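Local coordinates for phospholipase A1 (Streptomyces albidoflavus, PDB 4HYQ), which hydrolyses glycerophospholipids as a phospholipase A1, probably by the serine-based mechanism of the SGNH hydrolases, at residues 6-11 with 74-79; 136-141 with 230-235; 143-148 with 162-167. All blocks are in the same frame, centred on the assembly; numbering follows the deposited sequence.

Contact 1: 6-11 with 74-79; sequences VALGDS and SLVSLT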
ATOM      1  N   VAL A   6       3.092  -4.785  15.124  1.00  8.78           N
ATOM      2  CA  VAL A   6       3.194  -5.760  14.038  1.00  9.29           C
ATOM      3  C   VAL A   6       2.840  -5.013  12.752  1.00  9.71           C
ATOM      4  O   VAL A   6       1.784  -4.393  12.656  1.00  9.19           O
ATOM      5  CB  VAL A   6       2.230  -6.961  14.242  1.00  8.96           C
ATOM      6  CG1 VAL A   6       2.314  -7.922  13.060  1.00 10.32           C
ATOM      7  CG2 VAL A   6       2.611  -7.720  15.528  1.00 10.58           C
ATOM      8  N   ALA A   7       3.748  -5.052  11.777  1.00  9.03           N
ATOM      9  CA  ALA A   7       3.542  -4.379  10.491  1.00  8.07           C
ATOM     10  C   ALA A   7       3.266  -5.409   9.397  1.00 10.12           C
ATOM     11  O   ALA A   7       4.142  -6.186   9.000  1.00  9.86           O
ATOM     12  CB  ALA A   7       4.779  -3.533  10.137  1.00  9.18           C
ATOM     13  N   LEU A   8       2.032  -5.390   8.912  1.00  8.43           N
ATOM     14  CA  LEU A   8       1.545  -6.324   7.896  1.00  9.31           C
ATOM     15  C   LEU A   8       1.390  -5.681   6.535  1.00  9.40           C
ATOM     16  O   LEU A   8       1.348  -4.458   6.405  1.00  9.11           O
ATOM     17  CB  LEU A   8       0.143  -6.811   8.277  1.00  9.69           C
ATOM     18  CG  LEU A   8      -0.108  -7.335   9.689  1.00  9.27           C
ATOM     19  CD1 LEU A   8      -1.625  -7.492   9.928  1.00  9.59           C
ATOM     20  CD2 LEU A   8       0.605  -8.680   9.847  1.00  9.58           C
ATOM     21  N   GLY A   9       1.266  -6.516   5.515  1.00  9.10           N
ATOM     22  CA  GLY A   9       0.979  -5.952   4.217  1.00  9.36           C
ATOM     23  C   GLY A   9       1.791  -6.342   3.014  1.00  8.51           C
ATOM     24  O   GLY A   9       2.489  -7.362   2.992  1.00  6.96           O
ATOM     25  N   ASP A  10       1.658  -5.501   1.999  1.00  8.09           N
ATOM     26  CA  ASP A  10       2.344  -5.706   0.733  1.00  7.03           C
ATOM     27  C   ASP A  10       3.560  -4.799   0.545  1.00  6.79           C
ATOM     28  O   ASP A  10       4.136  -4.294   1.510  1.00  6.60           O
ATOM     29  CB  ASP A  10       1.364  -5.548  -0.450  1.00  7.07           C
ATOM     30  CG  ASP A  10       0.628  -4.206  -0.444  1.00  9.63           C
ATOM     31  OD1 ASP A  10       1.156  -3.217   0.123  1.00  8.45           O
ATOM     32  OD2 ASP A  10      -0.477  -4.144  -1.033  1.00  9.66           O
ATOM     33  N   SER A  11       3.947  -4.619  -0.712  1.00  7.41           N
ATOM     34  CA  SER A  11       5.118  -3.824  -1.079  1.00  6.55           C
ATOM     35  C   SER A  11       5.102  -2.376  -0.608  1.00  8.17           C
ATOM     36  O   SER A  11       6.162  -1.785  -0.420  1.00  7.57           O
ATOM     37  CB  SER A  11       5.279  -3.853  -2.597  1.00  9.25           C
ATOM     38  OG  SER A  11       4.088  -3.389  -3.224  1.00 10.12           O
ATOM     39  N   SER A  74      -0.092  -4.040  20.578  1.00 13.03           N
ATOM     40  CA  SER A  74      -0.807  -2.793  20.808  1.00 14.65           C
ATOM     41  C   SER A  74      -1.005  -1.966  19.536  1.00 13.46           C
ATOM     42  O   SER A  74      -1.837  -1.064  19.512  1.00 13.90           O
ATOM     43  CB  SER A  74      -0.078  -1.946  21.854  1.00 15.29           C
ATOM     44  OG  SER A  74       1.192  -1.519  21.388  1.00 18.71           O
ATOM     45  N   LEU A  75      -0.243  -2.273  18.487  1.00 11.78           N
ATOM     46  CA  LEU A  75      -0.349  -1.527  17.236  1.00 10.45           C
ATOM     47  C   LEU A  75      -0.148  -2.451  16.047  1.00 11.29           C
ATOM     48  O   LEU A  75       0.754  -3.296  16.060  1.00  9.64           O
ATOM     49  CB  LEU A  75       0.707  -0.409  17.183  1.00 10.71           C
ATOM     50  CG  LEU A  75       0.756   0.456  15.904  1.00 12.45           C
ATOM     51  CD1 LEU A  75      -0.562   1.219  15.749  1.00 12.93           C
ATOM     52  CD2 LEU A  75       1.930   1.436  15.955  1.00 12.56           C
ATOM     53  N   VAL A  76      -1.006  -2.299  15.045  1.00 10.20           N
ATOM     54  CA  VAL A  76      -0.902  -3.073  13.814  1.00 11.16           C
ATOM     55  C   VAL A  76      -1.077  -2.102  12.645  1.00 11.37           C
ATOM     56  O   VAL A  76      -1.983  -1.266  12.659  1.00 11.84           O
ATOM     57  CB  VAL A  76      -2.013  -4.159  13.694  1.00  9.87           C
ATOM     58  CG1 VAL A  76      -1.930  -4.843  12.316  1.00  9.90           C
ATOM     59  CG2 VAL A  76      -1.865  -5.209  14.795  1.00 10.59           C
ATOM     60  N   SER A  77      -0.205  -2.192  11.644  1.00  9.27           N
ATOM     61  CA  SER A  77      -0.367  -1.350  10.454  1.00  8.95           C
ATOM     62  C   SER A  77      -0.562  -2.336   9.314  1.00  9.39           C
ATOM     63  O   SER A  77      -0.098  -3.485   9.393  1.00  8.17           O
ATOM     64  CB  SER A  77       0.861  -0.465  10.200  1.00  9.11           C
ATOM     65  OG  SER A  77       2.075  -1.207  10.133  1.00  9.77           O
ATOM     66  N   LEU A  78      -1.250  -1.898   8.266  1.00  8.14           N
ATOM     67  CA  LEU A  78      -1.528  -2.774   7.140  1.00 10.11           C
ATOM     68  C   LEU A  78      -1.824  -2.072   5.827  1.00  8.96           C
ATOM     69  O   LEU A  78      -2.542  -1.073   5.809  1.00  9.65           O
ATOM     70  CB  LEU A  78      -2.752  -3.650   7.462  1.00 10.24           C
ATOM     71  CG  LEU A  78      -3.412  -4.520   6.377  1.00  9.55           C
ATOM     72  CD1 LEU A  78      -2.510  -5.721   6.073  1.00  9.01           C
ATOM     73  CD2 LEU A  78      -4.767  -5.033   6.865  1.00 11.29           C
ATOM     74  N   THR A  79      -1.231  -2.571   4.737  1.00  9.77           N
ATOM     75  CA  THR A  79      -1.603  -2.115   3.394  1.00  8.08           C
ATOM     76  C   THR A  79      -1.845  -3.420   2.655  1.00  9.07           C
ATOM     77  O   THR A  79      -0.977  -4.295   2.630  1.00  9.45           O
ATOM     78  CB  THR A  79      -0.545  -1.269   2.616  1.00  8.34           C
ATOM     79  OG1 THR A  79       0.717  -1.952   2.558  1.00  9.36           O
ATOM     80  CG2 THR A  79      -0.391   0.094   3.266  1.00  7.97           C
TER
HETATM   81  O   HOH W   1       2.455  -2.238   7.719  1.00 10.07           O

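Contact 2: 136-141 with 230-235; sequences NVVVLG and PVLNSK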
ATOM      1  N   ASN A 136      -4.481  -1.277  18.322  1.00 11.58           N
ATOM      2  CA  ASN A 136      -5.029  -0.181  17.535  1.00 11.77           C
ATOM      3  C   ASN A 136      -4.570  -0.635  16.142  1.00 12.31           C
ATOM      4  O   ASN A 136      -3.393  -0.949  15.960  1.00 12.37           O
ATOM      5  CB  ASN A 136      -4.369   1.144  17.920  1.00 14.03           C
ATOM      6  CG  ASN A 136      -4.778   2.281  17.007  1.00 13.39           C
ATOM      7  OD1 ASN A 136      -5.925   2.365  16.597  1.00 17.31           O
ATOM      8  ND2 ASN A 136      -3.841   3.165  16.697  1.00 15.27           N
ATOM      9  N   VAL A 137      -5.492  -0.709  15.189  1.00  9.74           N
ATOM     10  CA  VAL A 137      -5.160  -1.153  13.834  1.00 11.73           C
ATOM     11  C   VAL A 137      -5.308   0.013  12.872  1.00 11.90           C
ATOM     12  O   VAL A 137      -6.362   0.655  12.812  1.00 11.43           O
ATOM     13  CB  VAL A 137      -6.086  -2.295  13.381  1.00 12.20           C
ATOM     14  CG1 VAL A 137      -5.702  -2.763  11.973  1.00 13.53           C
ATOM     15  CG2 VAL A 137      -5.995  -3.468  14.357  1.00 12.51           C
ATOM     16  N   VAL A 138      -4.235   0.308  12.150  1.00 10.83           N
ATOM     17  CA  VAL A 138      -4.234   1.400  11.192  1.00 10.38           C
ATOM     18  C   VAL A 138      -4.116   0.792   9.793  1.00 11.10           C
ATOM     19  O   VAL A 138      -3.122   0.119   9.486  1.00 10.45           O
ATOM     20  CB  VAL A 138      -3.031   2.334  11.424  1.00 12.03           C
ATOM     21  CG1 VAL A 138      -3.036   3.470  10.405  1.00 11.26           C
ATOM     22  CG2 VAL A 138      -3.075   2.894  12.846  1.00 11.13           C
ATOM     23  N   VAL A 139      -5.138   0.994   8.962  1.00 10.91           N
ATOM     24  CA  VAL A 139      -5.104   0.480   7.591  1.00 10.53           C
ATOM     25  C   VAL A 139      -4.772   1.688   6.730  1.00 11.49           C
ATOM     26  O   VAL A 139      -5.524   2.664   6.702  1.00 10.10           O
ATOM     27  CB  VAL A 139      -6.476  -0.104   7.146  1.00 10.67           C
ATOM     28  CG1 VAL A 139      -6.384  -0.633   5.718  1.00  8.82           C
ATOM     29  CG2 VAL A 139      -6.898  -1.232   8.078  1.00  9.77           C
ATOM     30  N   LEU A 140      -3.635   1.646   6.035  1.00  9.38           N
ATOM     31  CA  LEU A 140      -3.261   2.775   5.204  1.00 11.00           C
ATOM     32  C   LEU A 140      -3.683   2.508   3.774  1.00 12.02           C
ATOM     33  O   LEU A 140      -3.575   1.382   3.289  1.00 11.33           O
ATOM     34  CB  LEU A 140      -1.744   3.034   5.283  1.00 12.68           C
ATOM     35  CG  LEU A 140      -1.236   3.475   6.668  1.00 14.78           C
ATOM     36  CD1 LEU A 140      -0.958   2.241   7.510  1.00 15.59           C
ATOM     37  CD2 LEU A 140       0.040   4.302   6.538  1.00 15.84           C
ATOM     38  N   GLY A 141      -4.185   3.546   3.110  1.00  9.64           N
ATOM     39  CA  GLY A 141      -4.627   3.400   1.735  1.00 10.14           C
ATOM     40  C   GLY A 141      -3.447   3.520   0.789  1.00 10.06           C
ATOM     41  O   GLY A 141      -2.283   3.517   1.221  1.00  9.50           O
ATOM     42  N   PRO A 230       4.273  10.102   8.398  1.00 14.20           N
ATOM     43  CA  PRO A 230       3.428  11.077   9.102  1.00 14.21           C
ATOM     44  C   PRO A 230       1.984  10.595   9.227  1.00 14.24           C
ATOM     45  O   PRO A 230       1.324  10.853  10.234  1.00 13.59           O
ATOM     46  CB  PRO A 230       3.563  12.337   8.247  1.00 16.13           C
ATOM     47  CG  PRO A 230       4.961  12.207   7.680  1.00 16.35           C
ATOM     48  CD  PRO A 230       4.985  10.739   7.277  1.00 14.24           C
ATOM     49  N   VAL A 231       1.502   9.875   8.218  1.00 13.52           N
ATOM     50  CA  VAL A 231       0.139   9.349   8.260  1.00 12.77           C
ATOM     51  C   VAL A 231       0.044   8.321   9.396  1.00 14.22           C
ATOM     52  O   VAL A 231      -0.890   8.374  10.201  1.00 12.85           O
ATOM     53  CB  VAL A 231      -0.252   8.722   6.896  1.00 12.89           C
ATOM     54  CG1 VAL A 231      -1.559   7.934   7.014  1.00 14.04           C
ATOM     55  CG2 VAL A 231      -0.405   9.838   5.855  1.00 12.66           C
ATOM     56  N   LEU A 232       1.004   7.399   9.485  1.00 12.15           N
ATOM     57  CA  LEU A 232       0.963   6.438  10.588  1.00 12.91           C
ATOM     58  C   LEU A 232       1.089   7.155  11.933  1.00 14.07           C
ATOM     59  O   LEU A 232       0.392   6.797  12.883  1.00 14.98           O
ATOM     60  CB  LEU A 232       2.065   5.366  10.475  1.00 12.67           C
ATOM     61  CG  LEU A 232       2.126   4.396  11.676  1.00 13.01           C
ATOM     62  CD1 LEU A 232       0.804   3.635  11.796  1.00 10.98           C
ATOM     63  CD2 LEU A 232       3.282   3.405  11.517  1.00 12.77           C
ATOM     64  N   ASN A 233       1.978   8.145  12.024  1.00 14.33           N
ATOM     65  CA  ASN A 233       2.159   8.893  13.280  1.00 16.67           C
ATOM     66  C   ASN A 233       0.835   9.489  13.738  1.00 16.32           C
ATOM     67  O   ASN A 233       0.536   9.519  14.933  1.00 16.78           O
ATOM     68  CB  ASN A 233       3.131  10.064  13.115  1.00 16.32           C
ATOM     69  CG  ASN A 233       4.576   9.641  12.986  1.00 19.78           C
ATOM     70  OD1 ASN A 233       4.944   8.523  13.324  1.00 21.38           O
ATOM     71  ND2 ASN A 233       5.413  10.558  12.507  1.00 19.55           N
ATOM     72  N   SER A 234       0.050   9.973  12.783  1.00 17.19           N
ATOM     73  CA  SER A 234      -1.232  10.606  13.082  1.00 18.23           C
ATOM     74  C   SER A 234      -2.320   9.661  13.581  1.00 19.62           C
ATOM     75  O   SER A 234      -3.280  10.095  14.229  1.00 19.61           O
ATOM     76  CB  SER A 234      -1.757  11.331  11.839  1.00 19.03           C
ATOM     77  OG  SER A 234      -2.343  10.417  10.915  1.00 20.30           O
ATOM     78  N   LYS A 235      -2.176   8.372  13.293  1.00 17.27           N
ATOM     79  CA  LYS A 235      -3.192   7.402  13.676  1.00 17.00           C
ATOM     80  C   LYS A 235      -2.766   6.355  14.705  1.00 16.89           C
ATOM     81  O   LYS A 235      -3.616   5.692  15.301  1.00 16.92           O
ATOM     82  CB  LYS A 235      -3.691   6.676  12.417  1.00 16.74           C
ATOM     83  CG  LYS A 235      -4.301   7.581  11.346  1.00 18.78           C
ATOM     84  CD  LYS A 235      -5.566   8.261  11.859  1.00 19.10           C
ATOM     85  CE  LYS A 235      -6.334   8.962  10.748  1.00 21.09           C
ATOM     86  NZ  LYS A 235      -7.511   9.695  11.316  1.00 24.69           N
TER

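Contact 3: 143-148 with 162-167; sequences PRFYKL and TAINGA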
ATOM      1  N   PRO A 143      -1.602   5.575  -2.733  1.00 12.07           N
ATOM      2  CA  PRO A 143      -1.592   6.917  -3.312  1.00 11.41           C
ATOM      3  C   PRO A 143      -2.234   6.889  -4.691  1.00 13.65           C
ATOM      4  O   PRO A 143      -2.446   5.815  -5.271  1.00 12.82           O
ATOM      5  CB  PRO A 143      -0.099   7.230  -3.412  1.00 13.48           C
ATOM      6  CG  PRO A 143       0.482   5.864  -3.767  1.00 13.12           C
ATOM      7  CD  PRO A 143      -0.270   4.940  -2.817  1.00 12.53           C
ATOM      8  N   ARG A 144      -2.578   8.069  -5.194  1.00 14.30           N
ATOM      9  CA  ARG A 144      -3.077   8.190  -6.557  1.00 14.58           C
ATOM     10  C   ARG A 144      -1.732   8.180  -7.269  1.00 14.34           C
ATOM     11  O   ARG A 144      -0.754   8.691  -6.726  1.00 15.37           O
ATOM     12  CB  ARG A 144      -3.753   9.535  -6.778  1.00 18.16           C
ATOM     13  CG  ARG A 144      -5.212   9.566  -6.433  1.00 22.95           C
ATOM     14  CD  ARG A 144      -5.743  10.965  -6.701  1.00 27.91           C
ATOM     15  NE  ARG A 144      -7.193  10.999  -6.713  1.00 32.69           N
ATOM     16  CZ  ARG A 144      -7.913  12.106  -6.864  1.00 36.03           C
ATOM     17  NH1 ARG A 144      -7.310  13.278  -7.016  1.00 37.61           N
ATOM     18  NH2 ARG A 144      -9.241  12.042  -6.860  1.00 37.80           N
ATOM     19  N   PHE A 145      -1.655   7.618  -8.469  1.00 13.78           N
ATOM     20  CA  PHE A 145      -0.362   7.545  -9.139  1.00 14.74           C
ATOM     21  C   PHE A 145       0.042   8.779  -9.933  1.00 14.45           C
ATOM     22  O   PHE A 145       1.229   9.096 -10.027  1.00 13.80           O
ATOM     23  CB  PHE A 145      -0.312   6.338 -10.088  1.00 14.51           C
ATOM     24  CG  PHE A 145      -0.277   4.997  -9.398  1.00 15.50           C
ATOM     25  CD1 PHE A 145       0.026   4.886  -8.042  1.00 16.17           C
ATOM     26  CD2 PHE A 145      -0.505   3.831 -10.133  1.00 16.26           C
ATOM     27  CE1 PHE A 145       0.100   3.630  -7.424  1.00 16.58           C
ATOM     28  CE2 PHE A 145      -0.434   2.571  -9.526  1.00 17.05           C
ATOM     29  CZ  PHE A 145      -0.127   2.472  -8.163  1.00 18.30           C
ATOM     30  N   TYR A 146      -0.946   9.485 -10.472  1.00 15.06           N
ATOM     31  CA  TYR A 146      -0.660  10.629 -11.321  1.00 16.94           C
ATOM     32  C   TYR A 146      -1.252  11.982 -11.007  1.00 19.69           C
ATOM     33  O   TYR A 146      -2.316  12.101 -10.406  1.00 19.74           O
ATOM     34  CB  TYR A 146      -1.085  10.321 -12.757  1.00 16.11           C
ATOM     35  CG  TYR A 146      -0.311   9.224 -13.422  1.00 15.28           C
ATOM     36  CD1 TYR A 146      -0.812   7.925 -13.477  1.00 15.67           C
ATOM     37  CD2 TYR A 146       0.918   9.489 -14.012  1.00 15.65           C
ATOM     38  CE1 TYR A 146      -0.100   6.915 -14.111  1.00 16.36           C
ATOM     39  CE2 TYR A 146       1.639   8.485 -14.647  1.00 15.94           C
ATOM     40  CZ  TYR A 146       1.124   7.209 -14.693  1.00 17.56           C
ATOM     41  OH  TYR A 146       1.836   6.234 -15.344  1.00 18.57           O
ATOM     42  N   LYS A 147      -0.533  13.000 -11.467  1.00 22.44           N
ATOM     43  CA  LYS A 147      -0.977  14.376 -11.383  1.00 27.80           C
ATOM     44  C   LYS A 147      -1.361  14.586 -12.843  1.00 30.66           C
ATOM     45  O   LYS A 147      -0.573  14.287 -13.744  1.00 29.65           O
ATOM     46  CB  LYS A 147       0.168  15.317 -11.018  1.00 30.26           C
ATOM     47  CG  LYS A 147      -0.281  16.755 -10.810  1.00 34.98           C
ATOM     48  CD  LYS A 147      -1.240  16.846  -9.626  1.00 38.36           C
ATOM     49  CE  LYS A 147      -1.812  18.248  -9.466  1.00 40.43           C
ATOM     50  NZ  LYS A 147      -2.802  18.304  -8.351  1.00 41.64           N
ATOM     51  N   LEU A 148      -2.579  15.043 -13.092  1.00 33.29           N
ATOM     52  CA  LEU A 148      -3.014  15.265 -14.462  1.00 36.91           C
ATOM     53  C   LEU A 148      -2.581  16.676 -14.834  1.00 39.82           C
ATOM     54  O   LEU A 148      -3.078  17.654 -14.273  1.00 40.18           O
ATOM     55  CB  LEU A 148      -4.529  15.124 -14.554  1.00 37.64           C
ATOM     56  CG  LEU A 148      -5.068  13.862 -13.873  1.00 38.33           C
ATOM     57  CD1 LEU A 148      -6.590  13.897 -13.858  1.00 39.38           C
ATOM     58  CD2 LEU A 148      -4.557  12.621 -14.595  1.00 37.80           C
ATOM     59  N   THR A 162      -6.189   9.135 -16.005  1.00 17.09           N
ATOM     60  CA  THR A 162      -7.485   9.397 -15.397  1.00 16.52           C
ATOM     61  C   THR A 162      -8.140   8.107 -14.931  1.00 16.08           C
ATOM     62  O   THR A 162      -8.702   8.031 -13.833  1.00 16.51           O
ATOM     63  CB  THR A 162      -8.412  10.099 -16.398  1.00 17.14           C
ATOM     64  OG1 THR A 162      -7.876  11.395 -16.698  1.00 19.51           O
ATOM     65  CG2 THR A 162      -9.799  10.230 -15.837  1.00 19.10           C
ATOM     66  N   ALA A 163      -8.058   7.088 -15.775  1.00 14.19           N
ATOM     67  CA  ALA A 163      -8.644   5.797 -15.476  1.00 14.10           C
ATOM     68  C   ALA A 163      -7.938   5.152 -14.295  1.00 14.19           C
ATOM     69  O   ALA A 163      -8.583   4.606 -13.404  1.00 13.78           O
ATOM     70  CB  ALA A 163      -8.559   4.896 -16.703  1.00 15.15           C
ATOM     71  N   ILE A 164      -6.611   5.232 -14.283  1.00 13.07           N
ATOM     72  CA  ILE A 164      -5.818   4.640 -13.203  1.00 14.04           C
ATOM     73  C   ILE A 164      -6.075   5.360 -11.875  1.00 12.24           C
ATOM     74  O   ILE A 164      -6.221   4.725 -10.829  1.00 12.21           O
ATOM     75  CB  ILE A 164      -4.317   4.687 -13.565  1.00 15.40           C
ATOM     76  CG1 ILE A 164      -4.061   3.711 -14.718  1.00 18.48           C
ATOM     77  CG2 ILE A 164      -3.465   4.333 -12.358  1.00 18.40           C
ATOM     78  CD1 ILE A 164      -2.735   3.929 -15.421  1.00 20.10           C
ATOM     79  N   ASN A 165      -6.131   6.687 -11.915  1.00 11.36           N
ATOM     80  CA  ASN A 165      -6.406   7.447 -10.702  1.00 12.91           C
ATOM     81  C   ASN A 165      -7.800   7.105 -10.189  1.00 12.87           C
ATOM     82  O   ASN A 165      -8.030   7.017  -8.977  1.00 13.04           O
ATOM     83  CB  ASN A 165      -6.320   8.942 -10.983  1.00 13.03           C
ATOM     84  CG  ASN A 165      -4.904   9.473 -10.885  1.00 14.75           C
ATOM     85  OD1 ASN A 165      -3.966   8.735 -10.562  1.00 14.96           O
ATOM     86  ND2 ASN A 165      -4.740  10.765 -11.157  1.00 16.66           N
ATOM     87  N   GLY A 166      -8.728   6.911 -11.120  1.00 13.20           N
ATOM     88  CA  GLY A 166     -10.089   6.580 -10.747  1.00 13.70           C
ATOM     89  C   GLY A 166     -10.151   5.242 -10.044  1.00 15.39           C
ATOM     90  O   GLY A 166     -10.931   5.053  -9.110  1.00 13.87           O
ATOM     91  N   ALA A 167      -9.328   4.302 -10.507  1.00 13.63           N
ATOM     92  CA  ALA A 167      -9.264   2.979  -9.903  1.00 14.53           C
ATOM     93  C   ALA A 167      -8.712   3.091  -8.477  1.00 14.15           C
ATOM     94  O   ALA A 167      -9.203   2.428  -7.557  1.00 12.19           O
ATOM     95  CB  ALA A 167      -8.378   2.061 -10.743  1.00 14.45           C
TER
HETATM   96  O   HOH W   2      -3.431   5.715  -9.241  1.00 33.22           O

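Contact 1: 6-11 with 74-79
L8 and S77 meet on two neighbouring parallel strands. Three backbone bonds hold the first part of the pair: V6 N donates to L75 O (2.9 Å), S77 N to V6 O (3.1 Å) and L8 N to S77 O (2.9 Å). L8 O accepts a hydrogen bond from a water, 2.8 Å from that water's oxygen. That water is also bonded to S77 OG, which has Y5 OH as a further partner. T79 N is buried and has no partner in the model. D10 N reaches T79 O at 3.0 Å, with N-H...O bent to 137°. D10 CG sits between its backbone N and carbonyl carbon (chi1 55°), which lets T79 OG1 donate to D10 OD1 (2.8 Å) from above the carboxylate plane. T79 OG1 is also bonded to S13 OG. D10 is the N-cap of helix 11-14: its OD1 also accepts from Y12 N, while OD2 is held by Y142 OH. A side chain at G9 would strike T79 O, and the backbone angles of G9 by themselves call for glycine. On the face of V6 and V76, L8 CD1 packs against V76 CG1 at 3.6 Å. G9, D10 and S11 form the GDS sequence at the first strand and the turn after it, as in SGNH hydrolases. S11 OG is bonded to H218 NE2, consistent with S11 being the active-site nucleophile.

Contact 2: 136-141 with 230-235
V138 meets K235 and L232 where the last helix of the chain lies over strand 136-140. The two axes are 9.3 Å apart at closest approach and run nearly opposite ways, at 150°. V138 uses both methyls on K235. Its CG1 lies 3.8 Å from K235 CB, and its CG2 lies 3.9 Å from the same atom. CG1 of V138 is anti to its backbone N and CG2 anti to its carbonyl carbon (chi1 180°), and in this setting the valine fork straddles K235 CB. L232 approaches the same valine obliquely, with its CD1 4.1 Å from V138 CB. Further along the strand, L140 CD2 meets V231 CG1 at 4.0 Å, the two side chains sliding past each other in opposite directions. Beyond CB the K235 chain leads away from the strand. At the other end of the strand the contact is polar. N136 has CG anti to its backbone N (chi1 173°), which sends the amide out toward K235. Its ND2 donates to K235 O at 2.9 Å, along a lone pair of that carbonyl, with the oxygen almost in the amide plane. N136 ND2 is also bonded to A236 O, so ND2 bonds to an oxygen of each of the last two residues. Y35 and W39 of helix 35-43 pack on L232 from outside the pair. V137 and V139 point to the other face, where R129 and Y125 of helix 117-131 meet them. Helices thus cover both faces of a parallel sheet, the layered alpha/beta/alpha arrangement of the SGNH hydrolase fold.

Contact 3: 143-148 with 162-167
R144 lies against N165 with its aliphatic base, CB being 3.9 Å from N165 OD1. Its guanidinium group goes elsewhere and forms a salt bridge with D169, further along the same helix. F145 offers its backbone N to a water at 2.7 Å and, weakly, to N165 OD1. The F145 and I164 side chains cross at about a right angle, CD2 of F145 lying 3.7 Å from I164 CG2. The F145 ring also stacks on Y217. Y146 makes the main polar contact. N165 CG is anti to its carbonyl carbon (chi1 -85°), which brings the amide to the Y146 backbone. Y146 N donates to N165 OD1 at 3.1 Å, in the amide plane and on a lone pair, at an N-H...O angle of 162°. Y146 O accepts from N165 ND2 at 2.9 Å, the donor standing above the plane of the Y146 carbonyl. The Y146 ring sends its hydroxyl to Y217 OH, and its CE1 rests on I164 CD1 at 4.2 Å. L148 closes the segment, with CD2 3.9 Å from N165 ND2 and CD1 beside T162 OG1. An alanine in place of N165 would probably leave Y146 N and Y146 O without their helix partners and open a gap beside L148 CD2. The N165 amide acts on Y146 much as a strand backbone would, accepting from its N-H and donating to its C=O. Two oppositely directed bonds fix the rotation of that amide, so a loop without regular structure is tied to the helix by side-chain chemistry.

Contacts 1 and 2 reach the same five-stranded parallel sheet, their centres 9 Å apart. Contact 1 pairs two of its strands, and contact 2 lays the last helix on the next. Strands 73-79 and 136-140 are neighbours, probably joined by V76 N to N136 O and V138 N to V76 O. Contact 1 closes before either of the others opens. Contact 3 follows strand 136-140 directly in the chain, and both of its segments come before helix 221-235 completes contact 2. The sheet thus carries G9-S11 with the probable nucleophile, while contact 3 fixes a loop to helix 158-181 about 24 Å from contact 1 and 22 Å from contact 2, between centres.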